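Local coordinates for hypothetical protein Atu2327 (Agrobacterium tumefaciens, PDB 2O8I) that is of unknown function but belongs to the OHCU decarboxylase family and so probably decarboxylates 2-oxo-4-hydroxy-4-carboxy-5-ureidoimidazoline in urate breakdown, at residues F15-F20 and V59-P64; I21-A25 and A43-F48; A37-H41 and E151-W155; E96-F100 and R124-L128; A106-F111 and F131-N137. All blocks are in the same frame, centred on the assembly; numbering follows the deposited sequence. Where two conformers were deposited one is given.

Contact 1: F15-F20 and V59-P64; sequences FEHSPF and VLRAHP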
# COMPACT_ATOMS: atom_id res chain seq x y z
N PHE A 15 11.03 -0.50 -1.46
CA PHE A 15 11.00 -1.26 -0.24
C PHE A 15 10.10 -0.40 0.63
O PHE A 15 10.43 0.72 1.00
CB PHE A 15 12.42 -1.41 0.36
CG PHE A 15 13.30 -2.35 -0.43
CD1 PHE A 15 13.87 -1.96 -1.62
CD2 PHE A 15 13.50 -3.63 -0.02
CE1 PHE A 15 14.68 -2.84 -2.39
CE2 PHE A 15 14.28 -4.52 -0.76
CZ PHE A 15 14.88 -4.10 -1.96
N GLU A 16 8.94 -0.95 0.91
CA GLU A 16 7.88 -0.23 1.53
C GLU A 16 8.32 0.47 2.81
O GLU A 16 9.00 -0.12 3.62
CB GLU A 16 6.73 -1.20 1.78
CG GLU A 16 5.46 -0.47 2.04
CD GLU A 16 4.65 -0.31 0.79
OE1 GLU A 16 4.95 -0.96 -0.21
OE2 GLU A 16 3.70 0.44 0.81
N HIS A 17 7.93 1.74 2.98
CA HIS A 17 8.28 2.53 4.16
C HIS A 17 9.78 2.46 4.49
O HIS A 17 10.17 2.75 5.64
CB HIS A 17 7.43 2.15 5.38
CG HIS A 17 5.95 2.31 5.15
ND1 HIS A 17 5.12 1.24 4.96
CD2 HIS A 17 5.17 3.41 5.03
CE1 HIS A 17 3.88 1.66 4.74
NE2 HIS A 17 3.88 2.98 4.77
N SER A 18 10.63 2.14 3.51
CA SER A 18 12.07 2.05 3.77
C SER A 18 12.98 3.02 2.94
O SER A 18 13.91 2.59 2.21
CB SER A 18 12.47 0.58 3.70
OG SER A 18 11.57 -0.16 4.50
N PRO A 19 12.70 4.36 3.04
CA PRO A 19 13.46 5.32 2.26
C PRO A 19 14.96 5.22 2.51
O PRO A 19 15.72 5.49 1.60
CB PRO A 19 12.88 6.69 2.70
CG PRO A 19 12.19 6.44 4.00
CD PRO A 19 11.69 5.03 3.90
N PHE A 20 15.40 4.76 3.69
CA PHE A 20 16.86 4.64 3.94
C PHE A 20 17.55 3.77 2.90
O PHE A 20 18.72 4.02 2.57
CB PHE A 20 17.16 4.15 5.36
CG PHE A 20 17.02 2.66 5.54
CD1 PHE A 20 15.77 2.09 5.83
CD2 PHE A 20 18.11 1.83 5.41
CE1 PHE A 20 15.62 0.67 5.97
CE2 PHE A 20 17.98 0.43 5.53
CZ PHE A 20 16.74 -0.14 5.81
N VAL A 59 12.30 -3.94 7.61
CA VAL A 59 11.73 -3.85 6.27
C VAL A 59 10.62 -4.85 6.15
O VAL A 59 9.56 -4.54 5.61
CB VAL A 59 12.80 -4.12 5.18
CG1 VAL A 59 12.18 -4.33 3.81
CG2 VAL A 59 13.87 -2.99 5.16
N LEU A 60 10.84 -6.05 6.68
CA LEU A 60 9.82 -7.11 6.63
C LEU A 60 8.58 -6.67 7.35
O LEU A 60 7.47 -6.85 6.87
CB LEU A 60 10.35 -8.37 7.28
CG LEU A 60 11.02 -9.46 6.43
CD1 LEU A 60 11.69 -8.98 5.20
CD2 LEU A 60 11.99 -10.24 7.28
N ARG A 61 8.79 -6.08 8.52
CA ARG A 61 7.69 -5.68 9.36
C ARG A 61 6.90 -4.52 8.78
O ARG A 61 5.75 -4.37 9.09
CB ARG A 61 8.20 -5.34 10.75
CG ARG A 61 8.67 -6.56 11.52
CD ARG A 61 9.03 -6.22 12.93
NE ARG A 61 9.04 -7.43 13.75
CZ ARG A 61 9.75 -7.58 14.87
NH1 ARG A 61 10.53 -6.59 15.29
NH2 ARG A 61 9.71 -8.72 15.56
N ALA A 62 7.52 -3.70 7.94
CA ALA A 62 6.83 -2.53 7.36
C ALA A 62 6.03 -2.94 6.12
O ALA A 62 5.12 -2.22 5.69
CB ALA A 62 7.84 -1.42 7.01
N HIS A 63 6.38 -4.08 5.53
CA HIS A 63 5.74 -4.52 4.32
C HIS A 63 4.22 -4.78 4.48
O HIS A 63 3.78 -5.32 5.49
CB HIS A 63 6.45 -5.75 3.81
CG HIS A 63 6.19 -6.04 2.38
ND1 HIS A 63 7.02 -5.62 1.38
CD2 HIS A 63 5.16 -6.68 1.78
CE1 HIS A 63 6.54 -6.02 0.21
NE2 HIS A 63 5.41 -6.66 0.43
N PRO A 64 3.41 -4.33 3.51
CA PRO A 64 1.97 -4.56 3.66
C PRO A 64 1.58 -6.03 3.55
O PRO A 64 2.25 -6.82 2.83
CB PRO A 64 1.36 -3.79 2.49
CG PRO A 64 2.45 -3.61 1.51
CD PRO A 64 3.73 -3.54 2.30
O HOH W 1 8.94 -3.82 0.71

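Contact 2: I21-A25 and A43-F48; sequences IAERA and ALCAQF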
# COMPACT_ATOMS: atom_id res chain seq x y z
N ILE A 21 16.86 2.75 2.37
CA ILE A 21 17.40 1.92 1.27
C ILE A 21 17.80 2.82 0.10
O ILE A 21 18.92 2.70 -0.43
CB ILE A 21 16.42 0.82 0.80
CG1 ILE A 21 16.13 -0.18 1.91
CG2 ILE A 21 16.97 0.04 -0.38
CD1 ILE A 21 17.30 -1.08 2.22
N ALA A 22 16.91 3.76 -0.25
CA ALA A 22 17.10 4.63 -1.40
C ALA A 22 18.12 5.71 -1.10
O ALA A 22 18.89 6.05 -1.99
CB ALA A 22 15.78 5.24 -1.85
N GLU A 23 18.13 6.25 0.13
CA GLU A 23 19.14 7.24 0.57
C GLU A 23 20.56 6.66 0.40
O GLU A 23 21.43 7.27 -0.24
CB GLU A 23 19.00 7.58 2.05
CG GLU A 23 17.66 8.02 2.55
CD GLU A 23 17.54 9.51 2.55
OE1 GLU A 23 18.59 10.19 2.31
OE2 GLU A 23 16.40 10.02 2.78
N ARG A 24 20.80 5.49 0.98
CA ARG A 24 22.11 4.88 0.89
C ARG A 24 22.47 4.54 -0.53
O ARG A 24 23.63 4.74 -0.93
CB ARG A 24 22.20 3.63 1.73
CG ARG A 24 22.05 3.92 3.19
CD ARG A 24 22.19 2.65 3.98
NE ARG A 24 21.85 2.95 5.35
CZ ARG A 24 21.58 2.03 6.27
NH1 ARG A 24 21.58 0.74 5.94
NH2 ARG A 24 21.28 2.43 7.51
N ALA A 25 21.52 4.00 -1.30
CA ALA A 25 21.80 3.74 -2.73
C ALA A 25 22.25 5.02 -3.42
O ALA A 25 23.09 4.97 -4.32
CB ALA A 25 20.60 3.16 -3.43
N ALA A 43 20.94 -2.04 -7.44
CA ALA A 43 21.47 -1.02 -6.54
C ALA A 43 20.73 -1.02 -5.22
O ALA A 43 21.35 -0.98 -4.16
CB ALA A 43 21.42 0.33 -7.19
N LEU A 44 19.40 -1.09 -5.29
CA LEU A 44 18.56 -1.15 -4.10
C LEU A 44 18.75 -2.46 -3.30
O LEU A 44 18.93 -2.40 -2.07
CB LEU A 44 17.10 -0.88 -4.44
CG LEU A 44 16.81 0.50 -5.06
CD1 LEU A 44 15.30 0.66 -5.30
CD2 LEU A 44 17.35 1.70 -4.22
N CYS A 45 18.74 -3.61 -3.98
CA CYS A 45 19.04 -4.88 -3.29
C CYS A 45 20.39 -4.85 -2.60
O CYS A 45 20.52 -5.34 -1.47
CB CYS A 45 18.94 -6.07 -4.23
SG CYS A 45 17.23 -6.33 -4.71
N ALA A 46 21.39 -4.26 -3.25
CA ALA A 46 22.70 -4.14 -2.65
C ALA A 46 22.62 -3.50 -1.28
O ALA A 46 23.22 -4.02 -0.33
CB ALA A 46 23.67 -3.38 -3.55
N GLN A 47 21.90 -2.40 -1.14
CA GLN A 47 21.75 -1.80 0.18
C GLN A 47 20.93 -2.67 1.13
O GLN A 47 21.17 -2.66 2.35
CB GLN A 47 21.13 -0.42 0.10
CG GLN A 47 21.86 0.58 -0.73
CD GLN A 47 23.31 0.73 -0.32
OE1 GLN A 47 24.18 0.81 -1.17
NE2 GLN A 47 23.58 0.77 0.99
N PHE A 48 19.94 -3.38 0.61
CA PHE A 48 19.08 -4.19 1.45
C PHE A 48 19.90 -5.33 2.01
O PHE A 48 19.71 -5.75 3.16
CB PHE A 48 17.93 -4.74 0.60
CG PHE A 48 16.99 -5.66 1.33
CD1 PHE A 48 16.40 -5.29 2.53
CD2 PHE A 48 16.65 -6.89 0.78
CE1 PHE A 48 15.49 -6.14 3.17
CE2 PHE A 48 15.75 -7.75 1.41
CZ PHE A 48 15.17 -7.37 2.60

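Contact 3: A37-H41 and E151-W155; sequences AKAVH and EKIAW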
# COMPACT_ATOMS: atom_id res chain seq x y z
N ALA A 37 14.88 -1.09 -14.60
CA ALA A 37 14.56 -1.93 -13.48
C ALA A 37 15.77 -2.76 -13.07
O ALA A 37 16.04 -2.81 -11.90
CB ALA A 37 13.39 -2.82 -13.79
N LYS A 38 16.51 -3.38 -14.01
CA LYS A 38 17.71 -4.17 -13.65
C LYS A 38 18.72 -3.38 -12.85
O LYS A 38 19.11 -3.80 -11.75
CB LYS A 38 18.39 -4.77 -14.88
CG LYS A 38 17.85 -6.17 -15.23
CD LYS A 38 18.73 -6.90 -16.35
CE LYS A 38 20.15 -7.42 -15.82
NZ LYS A 38 21.29 -6.40 -15.96
N ALA A 39 19.14 -2.23 -13.40
CA ALA A 39 20.12 -1.37 -12.73
C ALA A 39 19.62 -0.93 -11.37
O ALA A 39 20.25 -1.22 -10.37
CB ALA A 39 20.48 -0.17 -13.59
N VAL A 40 18.46 -0.29 -11.29
CA VAL A 40 18.01 0.28 -10.01
C VAL A 40 17.75 -0.83 -8.98
O VAL A 40 18.04 -0.67 -7.78
CB VAL A 40 16.77 1.19 -10.18
CG1 VAL A 40 16.29 1.69 -8.85
CG2 VAL A 40 17.05 2.35 -11.12
N HIS A 41 17.21 -1.96 -9.43
CA HIS A 41 16.97 -3.08 -8.53
C HIS A 41 18.27 -3.63 -7.96
O HIS A 41 18.32 -3.94 -6.76
CB HIS A 41 16.23 -4.18 -9.26
CG HIS A 41 15.87 -5.35 -8.39
ND1 HIS A 41 16.64 -6.51 -8.35
CD2 HIS A 41 14.80 -5.57 -7.59
CE1 HIS A 41 16.06 -7.38 -7.54
NE2 HIS A 41 14.95 -6.84 -7.07
N GLU A 151 12.51 -8.85 -2.23
CA GLU A 151 13.35 -8.44 -3.31
C GLU A 151 12.89 -8.56 -4.77
O GLU A 151 12.94 -7.56 -5.50
CB GLU A 151 14.71 -9.18 -3.24
CG GLU A 151 15.65 -8.76 -2.13
CD GLU A 151 17.06 -9.41 -2.21
OE1 GLU A 151 17.34 -10.24 -3.14
OE2 GLU A 151 17.91 -9.10 -1.33
N LYS A 152 12.42 -9.70 -5.25
CA LYS A 152 11.12 -9.98 -5.71
C LYS A 152 10.07 -8.96 -5.97
O LYS A 152 9.84 -8.61 -7.13
CB LYS A 152 10.65 -11.40 -5.54
CG LYS A 152 10.77 -12.15 -6.84
CD LYS A 152 9.53 -13.07 -7.09
CE LYS A 152 9.65 -13.96 -8.40
NZ LYS A 152 8.49 -14.91 -8.58
N ILE A 153 9.41 -8.51 -4.93
CA ILE A 153 8.44 -7.49 -5.06
C ILE A 153 9.10 -6.17 -5.57
O ILE A 153 8.56 -5.48 -6.45
CB ILE A 153 7.71 -7.36 -3.76
CG1 ILE A 153 6.86 -8.64 -3.59
CG2 ILE A 153 6.89 -6.09 -3.75
CD1 ILE A 153 6.49 -9.05 -2.15
N ALA A 154 10.30 -5.89 -5.06
CA ALA A 154 11.05 -4.71 -5.48
C ALA A 154 11.22 -4.75 -6.99
O ALA A 154 10.96 -3.73 -7.70
CB ALA A 154 12.44 -4.59 -4.75
N TRP A 155 11.59 -5.92 -7.49
CA TRP A 155 11.78 -6.08 -8.91
C TRP A 155 10.49 -5.81 -9.66
O TRP A 155 10.47 -5.06 -10.65
CB TRP A 155 12.33 -7.49 -9.26
CG TRP A 155 12.15 -7.80 -10.70
CD1 TRP A 155 11.19 -8.60 -11.26
CD2 TRP A 155 12.89 -7.26 -11.78
NE1 TRP A 155 11.32 -8.62 -12.63
CE2 TRP A 155 12.35 -7.80 -12.97
CE3 TRP A 155 13.99 -6.41 -11.85
CZ2 TRP A 155 12.87 -7.50 -14.23
CZ3 TRP A 155 14.50 -6.09 -13.10
CH2 TRP A 155 13.93 -6.64 -14.28

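Contact 4: E96-F100 and R124-L128; sequences EHARF and RHDIL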
# COMPACT_ATOMS: atom_id res chain seq x y z
N GLU A 96 -12.99 -15.65 1.08
CA GLU A 96 -11.56 -15.83 0.74
C GLU A 96 -10.67 -14.65 1.17
O GLU A 96 -9.58 -14.88 1.75
CB GLU A 96 -11.34 -16.23 -0.74
CG GLU A 96 -12.02 -17.57 -1.09
CD GLU A 96 -12.54 -17.67 -2.55
OE1 GLU A 96 -12.35 -16.69 -3.33
OE2 GLU A 96 -13.15 -18.73 -2.89
N HIS A 97 -11.13 -13.42 0.94
CA HIS A 97 -10.50 -12.27 1.58
C HIS A 97 -10.28 -12.50 3.08
O HIS A 97 -9.16 -12.32 3.59
CB HIS A 97 -11.35 -11.04 1.42
CG HIS A 97 -11.17 -10.36 0.11
ND1 HIS A 97 -10.13 -9.48 -0.13
CD2 HIS A 97 -11.89 -10.43 -1.04
CE1 HIS A 97 -10.23 -9.03 -1.37
NE2 HIS A 97 -11.28 -9.60 -1.95
N ALA A 98 -11.34 -12.91 3.77
CA ALA A 98 -11.27 -13.15 5.21
C ALA A 98 -10.25 -14.23 5.57
O ALA A 98 -9.53 -14.09 6.58
CB ALA A 98 -12.66 -13.48 5.80
N ARG A 99 -10.16 -15.29 4.76
CA ARG A 99 -9.20 -16.35 5.03
C ARG A 99 -7.80 -15.75 4.93
O ARG A 99 -6.96 -16.04 5.76
CB ARG A 99 -9.38 -17.56 4.09
CG ARG A 99 -8.78 -18.88 4.58
CD ARG A 99 -9.04 -19.93 3.45
NE ARG A 99 -8.38 -21.25 3.58
CZ ARG A 99 -8.69 -22.35 2.86
NH1 ARG A 99 -9.66 -22.33 1.94
NH2 ARG A 99 -8.02 -23.49 3.03
N PHE A 100 -7.55 -14.90 3.93
CA PHE A 100 -6.21 -14.31 3.81
C PHE A 100 -5.82 -13.55 5.06
O PHE A 100 -4.72 -13.75 5.59
CB PHE A 100 -6.04 -13.44 2.57
CG PHE A 100 -5.90 -14.24 1.30
CD1 PHE A 100 -5.58 -15.60 1.35
CD2 PHE A 100 -6.06 -13.64 0.07
CE1 PHE A 100 -5.42 -16.36 0.18
CE2 PHE A 100 -5.90 -14.40 -1.11
CZ PHE A 100 -5.58 -15.76 -1.05
N ARG A 124 -5.32 -17.98 -6.19
CA ARG A 124 -5.63 -18.24 -4.79
C ARG A 124 -5.01 -19.51 -4.24
O ARG A 124 -4.46 -19.50 -3.15
CB ARG A 124 -7.15 -18.29 -4.62
CG ARG A 124 -7.57 -18.49 -3.17
CD ARG A 124 -9.07 -18.52 -3.05
NE ARG A 124 -9.68 -19.56 -3.87
CZ ARG A 124 -10.02 -20.76 -3.43
NH1 ARG A 124 -9.78 -21.10 -2.15
NH2 ARG A 124 -10.58 -21.63 -4.26
N HIS A 125 -5.09 -20.61 -4.99
CA HIS A 125 -4.44 -21.85 -4.60
C HIS A 125 -2.94 -21.73 -4.39
O HIS A 125 -2.43 -22.22 -3.37
CB HIS A 125 -4.75 -22.98 -5.58
CG HIS A 125 -6.17 -23.42 -5.49
ND1 HIS A 125 -6.73 -23.88 -4.31
CD2 HIS A 125 -7.16 -23.42 -6.42
CE1 HIS A 125 -8.01 -24.15 -4.52
NE2 HIS A 125 -8.29 -23.89 -5.79
N ASP A 126 -2.24 -21.07 -5.33
CA ASP A 126 -0.79 -20.88 -5.19
C ASP A 126 -0.44 -20.28 -3.85
O ASP A 126 0.57 -20.64 -3.25
CB ASP A 126 -0.22 -19.98 -6.29
CG ASP A 126 -0.45 -20.55 -7.67
OD1 ASP A 126 -0.30 -21.76 -7.84
OD2 ASP A 126 -0.80 -19.77 -8.59
N ILE A 127 -1.30 -19.38 -3.38
CA ILE A 127 -1.03 -18.64 -2.16
C ILE A 127 -1.27 -19.49 -0.91
O ILE A 127 -0.40 -19.54 0.00
CB ILE A 127 -1.83 -17.31 -2.12
CG1 ILE A 127 -1.09 -16.27 -2.98
CG2 ILE A 127 -1.98 -16.81 -0.67
CD1 ILE A 127 -1.99 -15.31 -3.65
N LEU A 128 -2.43 -20.16 -0.89
CA LEU A 128 -2.74 -21.13 0.14
C LEU A 128 -1.63 -22.20 0.24
O LEU A 128 -1.25 -22.61 1.34
CB LEU A 128 -4.10 -21.74 -0.13
CG LEU A 128 -5.20 -20.67 -0.03
CD1 LEU A 128 -6.60 -21.17 -0.46
CD2 LEU A 128 -5.23 -20.13 1.39
O HOH W 2 -9.71 -19.79 0.01

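Contact 5: A106-F111 and F131-N137; sequences AYTEKF and FDTRIDN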
# COMPACT_ATOMS: atom_id res chain seq x y z
N ALA A 106 -2.28 -15.50 11.71
CA ALA A 106 -1.65 -16.69 12.29
C ALA A 106 -0.13 -16.65 12.07
O ALA A 106 0.64 -16.89 13.00
CB ALA A 106 -2.27 -18.01 11.75
N TYR A 107 0.25 -16.28 10.84
CA TYR A 107 1.63 -16.23 10.41
C TYR A 107 2.44 -15.18 11.17
O TYR A 107 3.52 -15.46 11.71
CB TYR A 107 1.68 -15.95 8.90
CG TYR A 107 3.08 -15.89 8.32
CD1 TYR A 107 3.67 -17.02 7.72
CD2 TYR A 107 3.80 -14.70 8.33
CE1 TYR A 107 4.93 -16.98 7.14
CE2 TYR A 107 5.08 -14.65 7.77
CZ TYR A 107 5.64 -15.78 7.17
OH TYR A 107 6.92 -15.70 6.62
N THR A 108 1.93 -13.96 11.21
CA THR A 108 2.60 -12.92 11.95
C THR A 108 2.68 -13.26 13.46
O THR A 108 3.66 -12.92 14.12
CB THR A 108 2.09 -11.46 11.60
OG1 THR A 108 2.48 -10.56 12.62
CG2 THR A 108 0.62 -11.39 11.50
N GLU A 109 1.70 -13.99 13.98
CA GLU A 109 1.73 -14.38 15.38
C GLU A 109 2.90 -15.34 15.58
O GLU A 109 3.55 -15.30 16.61
CB GLU A 109 0.39 -14.97 15.86
CG GLU A 109 0.39 -15.77 17.22
CD GLU A 109 0.87 -14.96 18.48
OE1 GLU A 109 0.60 -13.74 18.59
OE2 GLU A 109 1.53 -15.56 19.38
N LYS A 110 3.21 -16.17 14.57
CA LYS A 110 4.33 -17.11 14.67
C LYS A 110 5.69 -16.44 14.38
O LYS A 110 6.65 -16.69 15.11
CB LYS A 110 4.12 -18.30 13.75
CG LYS A 110 5.18 -19.41 13.82
CD LYS A 110 4.67 -20.68 13.15
CE LYS A 110 5.38 -21.98 13.63
NZ LYS A 110 6.63 -22.21 12.84
N PHE A 111 5.78 -15.59 13.35
CA PHE A 111 7.08 -15.06 12.90
C PHE A 111 7.39 -13.63 13.31
O PHE A 111 8.56 -13.26 13.40
CB PHE A 111 7.25 -15.26 11.39
CG PHE A 111 7.25 -16.69 11.00
CD1 PHE A 111 8.31 -17.53 11.36
CD2 PHE A 111 6.17 -17.24 10.32
CE1 PHE A 111 8.30 -18.88 11.04
CE2 PHE A 111 6.15 -18.59 10.00
CZ PHE A 111 7.22 -19.41 10.37
N PHE A 131 1.34 -20.60 1.96
CA PHE A 131 1.13 -20.47 3.40
C PHE A 131 1.39 -21.81 4.04
O PHE A 131 2.20 -21.93 4.97
CB PHE A 131 -0.28 -20.01 3.76
CG PHE A 131 -0.53 -19.96 5.27
CD1 PHE A 131 -0.23 -18.81 6.00
CD2 PHE A 131 -1.03 -21.06 5.95
CE1 PHE A 131 -0.45 -18.77 7.39
CE2 PHE A 131 -1.24 -21.02 7.31
CZ PHE A 131 -0.96 -19.88 8.04
N ASP A 132 0.68 -22.81 3.53
CA ASP A 132 0.78 -24.19 4.03
C ASP A 132 2.22 -24.72 4.28
O ASP A 132 2.55 -25.23 5.35
CB ASP A 132 0.18 -25.03 2.93
CG ASP A 132 -0.82 -25.98 3.43
OD1 ASP A 132 -1.92 -25.52 3.86
OD2 ASP A 132 -0.50 -27.20 3.31
N THR A 133 3.06 -24.62 3.25
CA THR A 133 4.46 -24.93 3.33
C THR A 133 5.14 -24.02 4.37
O THR A 133 5.84 -24.50 5.26
CB THR A 133 5.13 -24.68 1.94
OG1 THR A 133 4.68 -25.64 1.00
CG2 THR A 133 6.67 -24.69 2.00
N ARG A 134 4.95 -22.71 4.24
CA ARG A 134 5.80 -21.75 4.97
C ARG A 134 5.51 -21.60 6.47
O ARG A 134 6.44 -21.31 7.24
CB ARG A 134 5.81 -20.39 4.28
CG ARG A 134 6.49 -20.43 2.94
CD ARG A 134 6.34 -19.14 2.16
NE ARG A 134 6.68 -17.96 2.95
CZ ARG A 134 6.61 -16.71 2.49
NH1 ARG A 134 6.24 -16.50 1.25
NH2 ARG A 134 6.92 -15.68 3.27
N ILE A 135 4.26 -21.79 6.89
CA ILE A 135 3.91 -21.69 8.30
C ILE A 135 4.71 -22.73 9.09
O ILE A 135 5.02 -22.53 10.26
CB ILE A 135 2.39 -21.81 8.57
CG1 ILE A 135 2.02 -21.42 10.02
CG2 ILE A 135 1.86 -23.23 8.31
CD1 ILE A 135 1.85 -19.91 10.32
N ASP A 136 5.08 -23.83 8.44
CA ASP A 136 5.81 -24.91 9.11
C ASP A 136 7.33 -24.75 9.13
O ASP A 136 8.03 -25.62 9.66
CB ASP A 136 5.45 -26.26 8.47
CG ASP A 136 4.07 -26.75 8.90
OD1 ASP A 136 3.54 -26.33 9.98
OD2 ASP A 136 3.51 -27.60 8.16
N ASN A 137 7.86 -23.67 8.56
CA ASN A 137 9.29 -23.45 8.63
C ASN A 137 9.71 -22.85 9.97
O ASN A 137 8.86 -22.47 10.77
CB ASN A 137 9.76 -22.55 7.48
CG ASN A 137 9.55 -23.18 6.11
OD1 ASN A 137 9.59 -22.48 5.10
ND2 ASN A 137 9.32 -24.50 6.07

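Contact 1: F15-F20 and V59-P64
Val59, in the last turn of helix 53-62, fills a gap between two phenylalanines: its CG1 lies 4.1 Å from Phe15 CD2 and its CG2 4.1 Å from Phe20 CZ, and both rings present their edges to it. Val59 CG2 also comes within 3.7 Å of Ser18 OG, the hydroxyl that donates a hydrogen bond to Glu16 O (2.7 Å). One turn on, Ala62 CB packs against Glu16 O at 3.8 Å. At His63 the chain leaves helical geometry, and a water spans the gap, accepting from Glu16 N (2.9 Å) and lying 2.7 Å from His63 ND1; on the far side of that ring, NE2 is hydrogen-bonded to Lys69. Pro64 CD meets Glu16 CG at 3.5 Å, while the Glu16 carboxylate forms a salt bridge with Arg157 of helix 139-161. Residues 15-18 form a type II beta turn, His17 taking its positive phi. In this all-helical fold of the OHCU decarboxylase family, the turn leads into helix 19-27 and packs beside the C-terminal end of helix 53-62.

Contact 2: I21-A25 and A43-F48
Ile21 reaches across the backbone and side chains of a full turn of helix 37-50. Its CG2 lies 3.6 Å from Leu44 O and 4.2 Å from Leu44 CB, while its CD1 touches Phe48 CA at 3.7 Å and approaches the edge of the phenylalanine ring. One turn later, Ala25 CB meets Leu44 CD2 at 3.6 Å, so Leu44 is shared between the two residues. Gln47 lies across helix 19-27 by its aliphatic part: its CG is 3.6 Å from Ile21 O and 3.5 Å from Ala25 N. Ala25 N is already hydrogen-bonded to Ile21 O (3.0 Å), so the contact with Gln47 CG is van der Waals packing. Beside it, Arg24 CB is 3.3 Å from Gln47 NE2, but the guanidinium leads away to a salt bridge with Glu55. The short segments cross steeply, at 108°, with axes 8.7 Å apart at their closest, and the nearest CA pairs are Ile21–Gln47 and Ala25–Leu44. Around this pair, Phe7 and Phe11 of helix 4-11 pack on Ala25 and Leu44 respectively, whereas Phe48 is covered by Thr147 and Val150 of helix 139-161.

Contact 3: A37-H41 and E151-W155
Ala37, in the first turn of helix 37-50, puts its CB 3.5 Å from Trp155 CZ3, and the same corner of the indole lies 3.5 Å from Lys38 N. The aliphatic start of the Lys38 side chain follows, CG standing 4.0 Å from Trp155 CZ3, before its end leads away. A turn later His41 projects straight at helix 139-161. Its CD2 is 3.8 Å from Ala154 CB, Trp155 CB lies over one face of the imidazole, and the six-membered ring of Trp155 makes a T-shaped stack with it, indole edge toward imidazole face, the centroids 5.7 Å apart and the planes at 86°. His41 NE2 also donates a hydrogen bond to Glu151 O (2.7 Å). That carbonyl simultaneously accepts from Trp155 N (2.9 Å), so the side chain joins an existing intrahelical bond without breaking it. The donation places a proton on His41 NE2, and the bond and the ring stack together hold the imidazole from its edge and from one face, between two helical segments, 37-41 and 151-155, at 140° to each other.

Contact 4: E96-F100 and R124-L128
Apolar contact comes chiefly from Phe100, whose ring reaches across from helix 94-111. Its CE1 lies 3.6 Å from Ile127 CG2 and 4.0 Å from Leu128 CD2, while its CZ meets the aliphatic CG of Arg124 at 4.0 Å. Leu128 CD2 does double service, since it also sits over one face of the Arg99 guanidinium, 4.0 Å from Arg99 NE. The charged contacts gather about Arg124. Glu96 CD lies over the face of its guanidinium, 3.6 Å from Arg124 CD, and Glu96 OE2 forms a long salt bridge with Arg124 NE (3.7 Å); because the oxygen stands well out of the guanidinium plane, the attraction is one of charge and no N-H is aimed at it. The other carboxylate oxygen of Glu96 has a firmer partner in the backbone N of Ser93. Two like charges also meet here, Arg99 NH1 and Arg124 NH1 being 4.3 Å apart, and a water mediates between them: it accepts from Arg124 NH1 at 2.5 Å and, weakly, from Arg99 NH1 at 3.2 Å. These long side chains span segments whose axes are 12.1 Å apart and nearly parallel, at 23°. Leu70 of helix 66-74 packs on Phe100 and Leu66 on Ile127, while Ser160 and Arg10 of the second subunit pack on His97 and Ala98 of helix 94-111.

Contact 5: A106-F111 and F131-N137
Ile135 and Phe131, one turn apart on helix 124-135, make the apolar centre with Tyr107. Ile135 CD1 sits 3.7 Å from Tyr107 CA and 4.2 Å from Tyr107 CB, and the edge of the Phe131 ring approaches the same side chain, CE1 to Tyr107 CB being 3.8 Å. Ala106 closes the margin at a looser 4.4 Å, from its CB to Phe131 CZ. Further along, Phe111 lays its CZ 3.7 Å from Arg134 O, 3.8 Å from Ile135 O and 3.5 Å from Asn137 O, so that its ring adjoins the carbonyls where helix 124-135 ends. Polar groups lie outside these. Lys110 extends past Ile135, its CD 4.1 Å from Ile135 CD1, and its NZ donates to Ile135 O (3.1 Å), a carbonyl at the C-terminal end of the helix; Asn137 O stands equally near to Lys110 NZ, at 3.1 Å. A weak hydrogen bond runs from Arg134 NH2 to Tyr107 OH (3.4 Å). Both side chains have stronger partners elsewhere: the tyrosine hydroxyl bonds to Glu142, and the arginine bonds to Ile116 O and forms a salt bridge with Glu142. The segments lie nearly parallel, at 17°, with axes 11.3 Å apart. Helix 94-111 and helix 124-135 thus run side by side in a helical bundle, joined at their C-terminal ends by aromatic packing and a lysine-to-carbonyl bond.

How the contacts relate
Contacts 1, 2 and 3 form one continuous packed region. Phe15 of contact 1 is its hub: Phe15 CE2 lies 3.6 Å from Phe48 CG of contact 2, and Phe15 CE1 lies 3.7 Å from Ala154 CB of contact 3. Contacts 2 and 3 share helix 37-50 and meet where Phe48 CD2 approaches Glu151 OE2 (3.3 Å). Contacts 4 and 5, their centres 14 Å apart, are successive meetings of the same two helices, 94-111 and 124-135. They lie across the chain's centre from contacts 2 and 3; the centres of contacts 2 and 4 are about 32 Å apart. Contact 1 comes nearest to bridging the groups, its nearest atoms about 5 Å from contact 5.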